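PDB 2CWX: ribulose bisphosphate carboxylase, which probably catalyses the carboxylation of ribulose 1,5-bisphosphate to two molecules of 3-phosphoglycerate, as a magnesium-dependent form III RuBisCO in an archaeal AMP degradation pathway. Local coordinates for residues 205-210 with 242-247; 274-279 with 309-314; 301-306 with 335-340; 325-330 with 361-366. All blocks are in the same frame, centred on the assembly; numbering follows the deposited sequence.

Contact 1 of 4, residues 205-210 with 242-247; sequences KLYRVR and ANEGGQ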
loop_
_atom_site.group_PDB
_atom_site.type_symbol
_atom_site.label_atom_id
_atom_site.label_comp_id
_atom_site.label_asym_id
_atom_site.label_seq_id
_atom_site.Cartn_x
_atom_site.Cartn_y
_atom_site.Cartn_z
ATOM N N LYS A 205 -23.845 -15.172 9.663
ATOM C CA LYS A 205 -24.829 -15.868 10.486
ATOM C C LYS A 205 -24.513 -17.345 10.715
ATOM O O LYS A 205 -24.597 -17.832 11.837
ATOM C CB LYS A 205 -26.225 -15.738 9.846
ATOM C CG LYS A 205 -27.370 -16.469 10.558
ATOM C CD LYS A 205 -27.618 -15.965 11.989
ATOM C CE LYS A 205 -28.957 -16.544 12.564
ATOM N NZ LYS A 205 -29.235 -16.259 14.056
ATOM N N LEU A 206 -24.147 -18.079 9.663
ATOM C CA LEU A 206 -24.095 -19.537 9.752
ATOM C C LEU A 206 -22.971 -20.049 10.648
ATOM O O LEU A 206 -23.134 -21.085 11.285
ATOM C CB LEU A 206 -24.031 -20.179 8.357
ATOM C CG LEU A 206 -25.342 -20.590 7.719
ATOM C CD1 LEU A 206 -25.887 -21.805 8.407
ATOM C CD2 LEU A 206 -26.367 -19.490 7.782
ATOM N N TYR A 207 -21.846 -19.344 10.703
ATOM C CA TYR A 207 -20.730 -19.745 11.599
ATOM C C TYR A 207 -21.021 -19.413 13.072
ATOM O O TYR A 207 -20.470 -20.054 13.966
ATOM C CB TYR A 207 -19.391 -19.152 11.114
ATOM C CG TYR A 207 -18.985 -19.789 9.805
ATOM C CD1 TYR A 207 -19.252 -19.171 8.598
ATOM C CD2 TYR A 207 -18.392 -21.054 9.783
ATOM C CE1 TYR A 207 -18.926 -19.796 7.379
ATOM C CE2 TYR A 207 -18.082 -21.694 8.573
ATOM C CZ TYR A 207 -18.355 -21.066 7.391
ATOM O OH TYR A 207 -18.031 -21.657 6.220
ATOM N N ARG A 208 -21.920 -18.455 13.347
ATOM C CA ARG A 208 -22.432 -18.311 14.709
ATOM C C ARG A 208 -23.305 -19.483 15.090
ATOM O O ARG A 208 -23.238 -19.991 16.217
ATOM C CB ARG A 208 -23.221 -17.015 14.910
ATOM C CG ARG A 208 -22.365 -15.783 14.833
ATOM C CD ARG A 208 -23.172 -14.497 14.621
ATOM N NE ARG A 208 -23.818 -14.057 15.860
ATOM C CZ ARG A 208 -25.126 -13.782 16.000
ATOM N NH1 ARG A 208 -25.989 -13.903 14.972
ATOM N NH2 ARG A 208 -25.568 -13.384 17.195
ATOM N N VAL A 209 -24.108 -19.954 14.154
ATOM C CA VAL A 209 -24.926 -21.131 14.435
ATOM C C VAL A 209 -24.048 -22.354 14.641
ATOM O O VAL A 209 -24.276 -23.163 15.528
ATOM C CB VAL A 209 -25.951 -21.393 13.341
ATOM C CG1 VAL A 209 -26.742 -22.686 13.619
ATOM C CG2 VAL A 209 -26.878 -20.209 13.230
ATOM N N ARG A 210 -23.039 -22.476 13.802
ATOM C CA ARG A 210 -22.104 -23.576 13.850
ATOM C C ARG A 210 -21.428 -23.603 15.222
ATOM O O ARG A 210 -21.384 -24.642 15.865
ATOM C CB ARG A 210 -21.055 -23.359 12.765
ATOM C CG ARG A 210 -20.087 -24.462 12.599
ATOM C CD ARG A 210 -18.944 -24.495 13.627
ATOM N NE ARG A 210 -17.981 -23.418 13.480
ATOM C CZ ARG A 210 -16.982 -23.419 12.602
ATOM N NH1 ARG A 210 -16.830 -24.405 11.732
ATOM N NH2 ARG A 210 -16.125 -22.421 12.589
ATOM N N ALA A 242 -12.674 -17.623 5.935
ATOM C CA ALA A 242 -11.548 -17.765 6.871
ATOM C C ALA A 242 -11.677 -16.831 8.062
ATOM O O ALA A 242 -11.425 -17.201 9.178
ATOM C CB ALA A 242 -10.249 -17.511 6.168
ATOM N N ASN A 243 -12.133 -15.621 7.816
ATOM C CA ASN A 243 -12.314 -14.659 8.865
ATOM C C ASN A 243 -13.378 -15.004 9.837
ATOM O O ASN A 243 -13.308 -14.556 10.974
ATOM C CB ASN A 243 -12.589 -13.287 8.304
ATOM C CG ASN A 243 -11.366 -12.433 8.340
ATOM O OD1 ASN A 243 -10.524 -12.502 7.431
ATOM N ND2 ASN A 243 -11.205 -11.664 9.445
ATOM N N GLU A 244 -14.382 -15.767 9.418
ATOM C CA GLU A 244 -15.413 -16.178 10.359
ATOM C C GLU A 244 -15.060 -17.444 11.116
ATOM O O GLU A 244 -15.843 -17.873 11.950
ATOM C CB GLU A 244 -16.753 -16.418 9.665
ATOM C CG GLU A 244 -17.342 -15.203 9.032
ATOM C CD GLU A 244 -17.787 -14.179 10.028
ATOM O OE1 GLU A 244 -17.756 -13.017 9.644
ATOM O OE2 GLU A 244 -18.138 -14.513 11.178
ATOM N N GLY A 245 -13.932 -18.051 10.792
ATOM C CA GLY A 245 -13.482 -19.300 11.400
ATOM C C GLY A 245 -13.734 -20.562 10.589
ATOM O O GLY A 245 -13.537 -21.663 11.108
ATOM N N GLY A 246 -14.153 -20.430 9.332
ATOM C CA GLY A 246 -14.469 -21.563 8.505
ATOM C C GLY A 246 -13.205 -22.286 8.117
ATOM O O GLY A 246 -12.151 -21.654 7.975
ATOM N N GLN A 247 -13.273 -23.597 7.956
ATOM C CA GLN A 247 -12.088 -24.386 7.526
ATOM C C GLN A 247 -12.270 -25.027 6.165
ATOM O O GLN A 247 -11.350 -25.727 5.657
ATOM C CB GLN A 247 -11.690 -25.420 8.581
ATOM C CG GLN A 247 -10.975 -24.748 9.752
ATOM C CD GLN A 247 -10.316 -25.690 10.754
ATOM O OE1 GLN A 247 -10.986 -26.288 11.630
ATOM N NE2 GLN A 247 -8.987 -25.754 10.686
HETATM O O HOH W 1 -16.190 -19.854 13.769
#
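Tyr207 and Glu244 mark the closest backbone approach (CA atoms 6.5 Å apart), where helix 199-217 passes the end of helix 231-244, which closes at Gly245 in a Schellman motif. The Tyr207 ring packs on that end and the turn after it: CD1 lies 3.9 Å from Glu244 CB, CE2 3.6 Å from Gly246 CA. Its CG, anti to the carbonyl carbon (chi1 -68°), carries the ring across to Gly246. The ring's rim, at CD2, meets one guanidinium face of Arg210, with CZ at the ring's edge and in its plane. Arg210, bent at chi2 and chi3, sends NH2 to Gly245 O at 3.1 Å; the oxygen is in the guanidinium plane, the donor above the carbonyl plane. A water links NH2 to Glu244 O. A serine in place of Tyr207 would probably open a gap beside Gly246 and rob that guanidinium face of the ring edge. Because NH1 salt-bridges Glu222 and bonds Lys221 O, the cation joins this turn to the start of strand 222-224.

Contact 2 of 4, residues 274-279 with 309-314; sequences AIHAHR and QIHTGT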
loop_
_atom_site.group_PDB
_atom_site.type_symbol
_atom_site.label_atom_id
_atom_site.label_comp_id
_atom_site.label_asym_id
_atom_site.label_seq_id
_atom_site.Cartn_x
_atom_site.Cartn_y
_atom_site.Cartn_z
ATOM N N ALA A 274 -9.605 -26.024 3.610
ATOM C CA ALA A 274 -9.774 -27.219 2.784
ATOM C C ALA A 274 -10.744 -26.943 1.628
ATOM O O ALA A 274 -11.621 -26.088 1.767
ATOM C CB ALA A 274 -10.310 -28.401 3.624
ATOM N N ILE A 275 -10.566 -27.670 0.514
ATOM C CA ILE A 275 -11.410 -27.510 -0.676
ATOM C C ILE A 275 -12.248 -28.742 -0.891
ATOM O O ILE A 275 -11.718 -29.854 -0.976
ATOM C CB ILE A 275 -10.597 -27.263 -1.965
ATOM C CG1 ILE A 275 -9.797 -25.996 -1.860
ATOM C CG2 ILE A 275 -11.538 -27.210 -3.200
ATOM C CD1 ILE A 275 -8.801 -25.815 -2.952
ATOM N N HIS A 276 -13.544 -28.531 -0.988
ATOM C CA HIS A 276 -14.467 -29.551 -1.402
ATOM C C HIS A 276 -14.816 -29.235 -2.841
ATOM O O HIS A 276 -15.306 -28.134 -3.146
ATOM C CB HIS A 276 -15.727 -29.524 -0.535
ATOM C CG HIS A 276 -16.823 -30.382 -1.071
ATOM N ND1 HIS A 276 -17.109 -31.621 -0.561
ATOM C CD2 HIS A 276 -17.645 -30.213 -2.134
ATOM C CE1 HIS A 276 -18.096 -32.160 -1.256
ATOM N NE2 HIS A 276 -18.417 -31.335 -2.235
ATOM N N ALA A 277 -14.514 -30.163 -3.729
ATOM C CA ALA A 277 -14.755 -29.971 -5.139
ATOM C C ALA A 277 -16.076 -30.647 -5.527
ATOM O O ALA A 277 -16.249 -31.857 -5.344
ATOM C CB ALA A 277 -13.632 -30.535 -5.939
ATOM N N HIS A 278 -17.005 -29.839 -6.005
ATOM C CA HIS A 278 -18.203 -30.313 -6.659
ATOM C C HIS A 278 -17.903 -30.447 -8.150
ATOM O O HIS A 278 -17.229 -29.609 -8.740
ATOM C CB HIS A 278 -19.314 -29.292 -6.523
ATOM C CG HIS A 278 -20.681 -29.878 -6.664
ATOM N ND1 HIS A 278 -21.175 -30.331 -7.865
ATOM C CD2 HIS A 278 -21.682 -30.039 -5.754
ATOM C CE1 HIS A 278 -22.408 -30.787 -7.687
ATOM N NE2 HIS A 278 -22.738 -30.619 -6.413
ATOM N N ARG A 279 -18.418 -31.489 -8.756
ATOM C CA ARG A 279 -18.021 -31.785 -10.109
ATOM C C ARG A 279 -19.135 -31.492 -11.126
ATOM O O ARG A 279 -19.081 -32.000 -12.238
ATOM C CB ARG A 279 -17.573 -33.243 -10.192
ATOM C CG ARG A 279 -18.695 -34.247 -9.958
ATOM C CD ARG A 279 -18.248 -35.716 -10.234
ATOM N NE ARG A 279 -19.366 -36.636 -10.050
ATOM C CZ ARG A 279 -19.351 -37.920 -10.379
ATOM N NH1 ARG A 279 -18.259 -38.460 -10.893
ATOM N NH2 ARG A 279 -20.438 -38.665 -10.197
ATOM N N GLN A 309 -11.580 -33.127 -0.959
ATOM C CA GLN A 309 -12.683 -34.081 -1.112
ATOM C C GLN A 309 -13.247 -33.830 -2.498
ATOM O O GLN A 309 -13.265 -32.682 -2.947
ATOM C CB GLN A 309 -13.833 -33.866 -0.096
ATOM C CG GLN A 309 -13.445 -33.193 1.101
ATOM C CD GLN A 309 -14.480 -33.076 2.178
ATOM O OE1 GLN A 309 -15.632 -32.658 1.944
ATOM N NE2 GLN A 309 -14.037 -33.282 3.395
ATOM N N ILE A 310 -13.720 -34.855 -3.158
ATOM C CA ILE A 310 -14.375 -34.708 -4.440
ATOM C C ILE A 310 -15.502 -35.716 -4.612
ATOM O O ILE A 310 -15.361 -36.851 -4.199
ATOM C CB ILE A 310 -13.349 -34.834 -5.599
ATOM C CG1 ILE A 310 -13.971 -34.428 -6.922
ATOM C CG2 ILE A 310 -12.784 -36.226 -5.707
ATOM C CD1 ILE A 310 -12.917 -34.213 -8.044
ATOM N N HIS A 311 -16.591 -35.299 -5.262
ATOM C CA HIS A 311 -17.695 -36.212 -5.621
ATOM C C HIS A 311 -17.234 -37.274 -6.647
ATOM O O HIS A 311 -16.609 -36.922 -7.647
ATOM C CB HIS A 311 -18.881 -35.455 -6.258
ATOM C CG HIS A 311 -19.515 -34.407 -5.399
ATOM N ND1 HIS A 311 -20.374 -33.451 -5.918
ATOM C CD2 HIS A 311 -19.443 -34.158 -4.066
ATOM C CE1 HIS A 311 -20.775 -32.652 -4.936
ATOM N NE2 HIS A 311 -20.238 -33.064 -3.806
ATOM N N THR A 312 -17.496 -38.557 -6.378
ATOM C CA THR A 312 -17.243 -39.632 -7.344
ATOM C C THR A 312 -18.464 -40.494 -7.729
ATOM O O THR A 312 -18.458 -41.117 -8.788
ATOM C CB THR A 312 -16.143 -40.606 -6.841
ATOM O OG1 THR A 312 -16.592 -41.300 -5.675
ATOM C CG2 THR A 312 -14.888 -39.870 -6.385
ATOM N N GLY A 313 -19.459 -40.596 -6.861
ATOM C CA GLY A 313 -20.538 -41.574 -7.053
ATOM C C GLY A 313 -20.633 -42.730 -6.042
ATOM O O GLY A 313 -19.699 -42.990 -5.261
ATOM N N THR A 314 -21.778 -43.436 -6.107
ATOM C CA THR A 314 -22.208 -44.440 -5.122
ATOM C C THR A 314 -22.856 -45.672 -5.710
ATOM O O THR A 314 -23.244 -45.670 -6.887
ATOM C CB THR A 314 -23.295 -43.852 -4.286
ATOM O OG1 THR A 314 -24.299 -43.300 -5.148
ATOM C CG2 THR A 314 -22.784 -42.692 -3.518
#
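Gln309 O accepts the N-H of Ala277 at 2.9 Å in an almost straight bond (176°), the donor tilted from the carbonyl plane. Next to it, His276 ND1 reaches Gln309 OE1 at 3.1 Å, on an amide lone pair and within the ring plane, which fixes the turn of the imidazole. These are neighbouring parallel strands of the eight-stranded TIM barrel, Gln309 N to Ile275 O continuing the register and a weak bond from His311 N to Ala277 O ending it. At their C-terminal ends lie His278, the predicted proton acceptor, whose ND1 bonds Ala280 N, and the predicted substrate ligands His311 and, just after its strand, Arg279. His276 NE2 lies 3.0 Å from His311 NE2. Arg279, extended from CG to NE, crosses His311 at a slant, the guanidinium almost perpendicular to the imidazole, with CD 3.3 Å from His311 O and one guanidinium face over Thr312 CA. With an alanine here, His311 CB would probably lose cover and the substrate a predicted ligand.

Contact 3 of 4, residues 301-306 with 335-340; sequences AARMIG and SKWEHI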
loop_
_atom_site.group_PDB
_atom_site.type_symbol
_atom_site.label_atom_id
_atom_site.label_comp_id
_atom_site.label_asym_id
_atom_site.label_seq_id
_atom_site.Cartn_x
_atom_site.Cartn_y
_atom_site.Cartn_z
ATOM N N ALA A 301 -6.139 -34.809 -12.053
ATOM C CA ALA A 301 -5.766 -33.418 -12.133
ATOM C C ALA A 301 -6.197 -32.638 -10.889
ATOM O O ALA A 301 -5.456 -31.795 -10.364
ATOM C CB ALA A 301 -6.360 -32.814 -13.404
ATOM N N ALA A 302 -7.403 -32.907 -10.403
ATOM C CA ALA A 302 -7.921 -32.205 -9.201
ATOM C C ALA A 302 -7.166 -32.578 -7.947
ATOM O O ALA A 302 -6.946 -31.736 -7.089
ATOM C CB ALA A 302 -9.379 -32.499 -9.020
ATOM N N ARG A 303 -6.741 -33.840 -7.847
ATOM C CA ARG A 303 -5.964 -34.284 -6.717
ATOM C C ARG A 303 -4.526 -33.650 -6.776
ATOM O O ARG A 303 -4.010 -33.191 -5.791
ATOM C CB ARG A 303 -5.907 -35.817 -6.628
ATOM C CG ARG A 303 -4.910 -36.338 -5.582
ATOM C CD ARG A 303 -5.116 -37.775 -5.198
ATOM N NE ARG A 303 -4.208 -38.163 -4.126
ATOM C CZ ARG A 303 -3.653 -39.354 -3.940
ATOM N NH1 ARG A 303 -3.909 -40.378 -4.744
ATOM N NH2 ARG A 303 -2.817 -39.509 -2.915
ATOM N N MET A 304 -3.938 -33.571 -7.953
ATOM C CA MET A 304 -2.598 -32.955 -8.093
ATOM C C MET A 304 -2.575 -31.534 -7.663
ATOM O O MET A 304 -1.678 -31.104 -6.944
ATOM C CB MET A 304 -2.181 -32.971 -9.544
ATOM C CG MET A 304 -1.865 -34.274 -10.002
ATOM S SD MET A 304 -1.345 -34.275 -11.753
ATOM C CE MET A 304 -0.091 -33.267 -11.728
ATOM N N ILE A 305 -3.574 -30.779 -8.094
ATOM C CA ILE A 305 -3.691 -29.373 -7.692
ATOM C C ILE A 305 -3.946 -29.318 -6.218
ATOM O O ILE A 305 -3.281 -28.586 -5.462
ATOM C CB ILE A 305 -4.790 -28.646 -8.481
ATOM C CG1 ILE A 305 -4.425 -28.570 -9.939
ATOM C CG2 ILE A 305 -4.986 -27.193 -7.973
ATOM C CD1 ILE A 305 -5.575 -28.130 -10.855
ATOM N N GLY A 306 -4.911 -30.113 -5.791
ATOM C CA GLY A 306 -5.082 -30.415 -4.387
ATOM C C GLY A 306 -6.449 -30.043 -3.836
ATOM O O GLY A 306 -6.509 -29.306 -2.879
ATOM N N SER A 335 -5.080 -43.714 -2.886
ATOM C CA SER A 335 -3.789 -44.392 -3.049
ATOM C C SER A 335 -2.587 -43.546 -2.623
ATOM O O SER A 335 -2.617 -42.321 -2.657
ATOM C CB SER A 335 -3.603 -44.826 -4.515
ATOM O OG SER A 335 -3.503 -43.721 -5.393
ATOM N N LYS A 336 -1.503 -44.191 -2.210
ATOM C CA LYS A 336 -0.265 -43.457 -1.998
ATOM C C LYS A 336 0.209 -42.970 -3.355
ATOM O O LYS A 336 0.139 -43.691 -4.340
ATOM C CB LYS A 336 0.802 -44.318 -1.318
ATOM C CG LYS A 336 2.141 -43.555 -1.125
ATOM C CD LYS A 336 3.182 -44.314 -0.278
ATOM C CE LYS A 336 4.178 -43.327 0.366
ATOM N NZ LYS A 336 5.538 -43.958 0.547
ATOM N N TRP A 337 0.664 -41.716 -3.395
ATOM C CA TRP A 337 1.059 -41.054 -4.613
ATOM C C TRP A 337 2.120 -39.983 -4.290
ATOM O O TRP A 337 1.820 -38.775 -4.296
ATOM C CB TRP A 337 -0.137 -40.388 -5.319
ATOM C CG TRP A 337 0.161 -40.045 -6.784
ATOM C CD1 TRP A 337 1.141 -40.598 -7.584
ATOM C CD2 TRP A 337 -0.521 -39.083 -7.612
ATOM N NE1 TRP A 337 1.109 -40.027 -8.835
ATOM C CE2 TRP A 337 0.099 -39.104 -8.886
ATOM C CE3 TRP A 337 -1.602 -38.211 -7.407
ATOM C CZ2 TRP A 337 -0.347 -38.327 -9.953
ATOM C CZ3 TRP A 337 -2.014 -37.392 -8.460
ATOM C CH2 TRP A 337 -1.378 -37.445 -9.714
ATOM N N GLU A 338 3.330 -40.444 -3.983
ATOM C CA GLU A 338 4.462 -39.555 -3.688
ATOM C C GLU A 338 4.066 -38.629 -2.521
ATOM O O GLU A 338 3.529 -39.115 -1.538
ATOM C CB GLU A 338 4.896 -38.801 -4.953
ATOM C CG GLU A 338 5.284 -39.721 -6.122
ATOM C CD GLU A 338 6.665 -40.388 -5.941
ATOM O OE1 GLU A 338 7.197 -40.365 -4.805
ATOM O OE2 GLU A 338 7.247 -40.886 -6.953
ATOM N N HIS A 339 4.314 -37.326 -2.641
ATOM C CA HIS A 339 3.963 -36.333 -1.627
ATOM C C HIS A 339 2.495 -35.896 -1.688
ATOM O O HIS A 339 2.079 -35.059 -0.921
ATOM C CB HIS A 339 4.874 -35.081 -1.788
ATOM C CG HIS A 339 4.788 -34.465 -3.142
ATOM N ND1 HIS A 339 5.267 -35.093 -4.269
ATOM C CD2 HIS A 339 4.211 -33.312 -3.563
ATOM C CE1 HIS A 339 4.990 -34.350 -5.329
ATOM N NE2 HIS A 339 4.355 -33.264 -4.929
ATOM N N ILE A 340 1.726 -36.396 -2.636
ATOM C CA ILE A 340 0.361 -35.917 -2.849
ATOM C C ILE A 340 -0.577 -36.643 -1.873
ATOM O O ILE A 340 -0.750 -37.870 -1.945
ATOM C CB ILE A 340 -0.094 -36.162 -4.309
ATOM C CG1 ILE A 340 0.892 -35.608 -5.339
ATOM C CG2 ILE A 340 -1.472 -35.606 -4.556
ATOM C CD1 ILE A 340 1.068 -34.076 -5.370
#
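Arg303 reaches from helix 295-305 into the loop 335-340 as an extended arm, its CG anti to the backbone N (chi1 171°). From CB, which starts the arm toward the loop, the chain passes to CG, 3.7 Å from Ile340 CG2, and then to CD, which runs by Trp337 CE3. NE lies 3.8 Å from Ile340 CG2 and is bonded to Arg341 O. At the tip NH2 meets two carbonyls: Ser335 O at 2.8 Å, approached nearly along the C=O axis, and Ile340 O, by a weak bond bent to 127°. NH1 adds a second, weak bond to Ser335 O. One guanidinium face lies against Trp337 CB and CE3, the planes 59° apart. Farther along the indole, Met304 CG packs at CH2, and its sulfur makes an oblique Met-aromatic contact. The type II' turn from Trp337 to Ile340 brings two of these partners together. Phe332 adds a cation-pi contact to Arg303, helix 127-130 packs Leu130 against Met304 and Trp337, and the loop then leads into barrel strand 344-347.

Contact 4 of 4, residues 325-330 with 361-366; sequences EIKRIN and RLFGKD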
loop_
_atom_site.group_PDB
_atom_site.type_symbol
_atom_site.label_atom_id
_atom_site.label_comp_id
_atom_site.label_asym_id
_atom_site.label_seq_id
_atom_site.Cartn_x
_atom_site.Cartn_y
_atom_site.Cartn_z
ATOM N N GLU A 325 -16.036 -48.753 -11.917
ATOM C CA GLU A 325 -15.465 -47.464 -12.291
ATOM C C GLU A 325 -15.409 -46.581 -11.071
ATOM O O GLU A 325 -14.464 -45.830 -10.873
ATOM C CB GLU A 325 -16.306 -46.790 -13.385
ATOM C CG GLU A 325 -15.576 -45.648 -14.116
ATOM C CD GLU A 325 -16.518 -44.623 -14.751
ATOM O OE1 GLU A 325 -17.721 -44.947 -14.976
ATOM O OE2 GLU A 325 -16.052 -43.479 -15.029
ATOM N N ILE A 326 -16.435 -46.654 -10.244
ATOM C CA ILE A 326 -16.432 -45.849 -9.041
ATOM C C ILE A 326 -15.303 -46.334 -8.144
ATOM O O ILE A 326 -14.577 -45.526 -7.631
ATOM C CB ILE A 326 -17.790 -45.865 -8.350
ATOM C CG1 ILE A 326 -18.808 -45.132 -9.231
ATOM C CG2 ILE A 326 -17.711 -45.182 -7.000
ATOM C CD1 ILE A 326 -20.282 -45.418 -8.840
ATOM N N LYS A 327 -15.129 -47.649 -7.998
ATOM C CA LYS A 327 -14.120 -48.172 -7.092
ATOM C C LYS A 327 -12.725 -47.811 -7.604
ATOM O O LYS A 327 -11.841 -47.495 -6.816
ATOM C CB LYS A 327 -14.206 -49.683 -6.913
ATOM C CG LYS A 327 -14.498 -50.155 -5.478
ATOM C CD LYS A 327 -13.524 -49.676 -4.418
ATOM C CE LYS A 327 -13.055 -50.785 -3.473
ATOM N NZ LYS A 327 -11.547 -50.750 -3.339
ATOM N N ARG A 328 -12.541 -47.864 -8.920
ATOM C CA ARG A 328 -11.270 -47.490 -9.537
ATOM C C ARG A 328 -10.934 -46.033 -9.148
ATOM O O ARG A 328 -9.814 -45.737 -8.726
ATOM C CB ARG A 328 -11.377 -47.651 -11.068
ATOM C CG ARG A 328 -10.115 -47.289 -11.916
ATOM C CD ARG A 328 -10.291 -47.556 -13.466
ATOM N NE ARG A 328 -10.994 -48.836 -13.723
ATOM C CZ ARG A 328 -12.152 -48.993 -14.393
ATOM N NH1 ARG A 328 -12.793 -47.958 -14.943
ATOM N NH2 ARG A 328 -12.680 -50.215 -14.519
ATOM N N ILE A 329 -11.918 -45.143 -9.233
ATOM C CA ILE A 329 -11.678 -43.726 -8.935
ATOM C C ILE A 329 -11.352 -43.545 -7.447
ATOM O O ILE A 329 -10.350 -42.895 -7.081
ATOM C CB ILE A 329 -12.848 -42.858 -9.397
ATOM C CG1 ILE A 329 -12.911 -42.884 -10.920
ATOM C CG2 ILE A 329 -12.635 -41.418 -9.016
ATOM C CD1 ILE A 329 -14.166 -42.299 -11.448
ATOM N N ASN A 330 -12.127 -44.193 -6.595
ATOM C CA ASN A 330 -11.911 -44.040 -5.162
ATOM C C ASN A 330 -10.563 -44.626 -4.785
ATOM O O ASN A 330 -9.842 -44.072 -3.974
ATOM C CB ASN A 330 -13.010 -44.723 -4.345
ATOM C CG ASN A 330 -14.339 -44.014 -4.418
ATOM O OD1 ASN A 330 -15.269 -44.367 -3.678
ATOM N ND2 ASN A 330 -14.457 -43.032 -5.279
ATOM N N ARG A 361 -19.377 -51.424 3.328
ATOM C CA ARG A 361 -18.827 -52.703 2.947
ATOM C C ARG A 361 -18.128 -52.611 1.590
ATOM O O ARG A 361 -17.061 -53.155 1.415
ATOM C CB ARG A 361 -19.952 -53.749 2.901
ATOM C CG ARG A 361 -19.535 -55.172 2.607
ATOM C CD ARG A 361 -20.749 -56.125 2.468
ATOM N NE ARG A 361 -20.989 -56.405 1.051
ATOM C CZ ARG A 361 -22.107 -56.130 0.362
ATOM N NH1 ARG A 361 -22.146 -56.441 -0.936
ATOM N NH2 ARG A 361 -23.188 -55.571 0.935
ATOM N N LEU A 362 -18.752 -51.936 0.636
ATOM C CA LEU A 362 -18.236 -51.845 -0.723
ATOM C C LEU A 362 -17.140 -50.772 -0.861
ATOM O O LEU A 362 -16.201 -50.936 -1.613
ATOM C CB LEU A 362 -19.377 -51.523 -1.702
ATOM C CG LEU A 362 -20.447 -52.586 -1.958
ATOM C CD1 LEU A 362 -21.499 -52.075 -2.912
ATOM C CD2 LEU A 362 -19.808 -53.851 -2.497
ATOM N N PHE A 363 -17.261 -49.665 -0.140
ATOM C CA PHE A 363 -16.381 -48.531 -0.383
ATOM C C PHE A 363 -15.525 -48.088 0.770
ATOM O O PHE A 363 -14.774 -47.166 0.595
ATOM C CB PHE A 363 -17.195 -47.368 -0.937
ATOM C CG PHE A 363 -17.789 -47.654 -2.263
ATOM C CD1 PHE A 363 -19.146 -47.932 -2.387
ATOM C CD2 PHE A 363 -16.983 -47.695 -3.394
ATOM C CE1 PHE A 363 -19.704 -48.215 -3.629
ATOM C CE2 PHE A 363 -17.519 -47.985 -4.650
ATOM C CZ PHE A 363 -18.871 -48.242 -4.774
ATOM N N GLY A 364 -15.650 -48.704 1.945
ATOM C CA GLY A 364 -14.782 -48.463 3.090
ATOM C C GLY A 364 -15.223 -47.301 3.967
ATOM O O GLY A 364 -16.282 -46.697 3.756
ATOM N N LYS A 365 -14.400 -46.962 4.956
ATOM C CA LYS A 365 -14.753 -45.931 5.930
ATOM C C LYS A 365 -14.237 -44.544 5.604
ATOM O O LYS A 365 -14.641 -43.578 6.241
ATOM C CB LYS A 365 -14.262 -46.336 7.318
ATOM C CG LYS A 365 -14.976 -47.542 7.893
ATOM C CD LYS A 365 -14.438 -47.911 9.279
ATOM C CE LYS A 365 -13.056 -48.564 9.236
ATOM N NZ LYS A 365 -12.922 -49.426 10.438
ATOM N N ASP A 366 -13.320 -44.438 4.644
ATOM C CA ASP A 366 -12.769 -43.146 4.263
ATOM C C ASP A 366 -13.602 -42.553 3.142
ATOM O O ASP A 366 -13.220 -42.593 1.986
ATOM C CB ASP A 366 -11.338 -43.297 3.813
ATOM C CG ASP A 366 -10.394 -43.483 4.962
ATOM O OD1 ASP A 366 -10.705 -43.041 6.094
ATOM O OD2 ASP A 366 -9.308 -44.059 4.810
HETATM O O HOH W 2 -13.910 -46.636 -1.970
#
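Phe363 puts one side of its ring, CD2 and CE2, among three residues of helix 323-334. Ile326 CG2 is 3.7 Å from CE2, the isoleucine crossing the phenylalanine at about a right angle. Lys327 slides past the ring in the opposite direction: its CG lies 3.8 Å from CE2, while CE continues to Leu362 O at 3.7 Å, so its aliphatic part packs here. Asn330 OD1 stands 3.8 Å from CD2, its amide plane inclined 62° to the ring. The phenylalanine torsion, CG anti to the carbonyl carbon (chi1 -65°), swings the ring across to this helix although the CA atoms of Lys327 and Phe363 remain 7.1 Å apart.

No direct hydrogen bond joins the segments; a water does so instead, donating to Asn330 OD1 at 3.1 Å and to Phe363 O at 2.8 Å, and it sits at the edge of the ring in its plane. Farther out, Asn330 ND2 bonds Thr312 OG1, which sets the amide, and Lys327 NZ forms a salt bridge with Asp331. Tyr323 meets the Phe363 ring from the start of the same helix, and Ala315 also touches it. Just after Phe363 the chain leaves helix 356-363 at Gly364, with positive phi. The arrangement is the packing of successive outer helices in a TIM barrel, here after strands 309-311 and 344-347, which hold or lead into the predicted substrate ligands His311 and Ser348 to Gly350.

Overall arrangement
From the N terminus, contact 1 first pairs helix 199-217 with the end of helix 231-244, closing a loop of 31 residues. The chain runs on into strand 248-252 and, after two helices, strand 274-278, where Ala274 N lies beside Gln247 O. Contact 2 joins this strand to 309-311, closing 29 residues. Contact 3 crosses it, tying helix 295-305, between those strands, to the loop before strand 344-347 and closing 28 residues. Contact 4 closes 30 between two outer helices; it crosses contact 3 but follows contact 2, to which Asn330 ties it through Thr312. None nests in another. Contacts 1 and 4 lie about 31 Å apart, centre to centre, in the outer layer; contact 2 is inside.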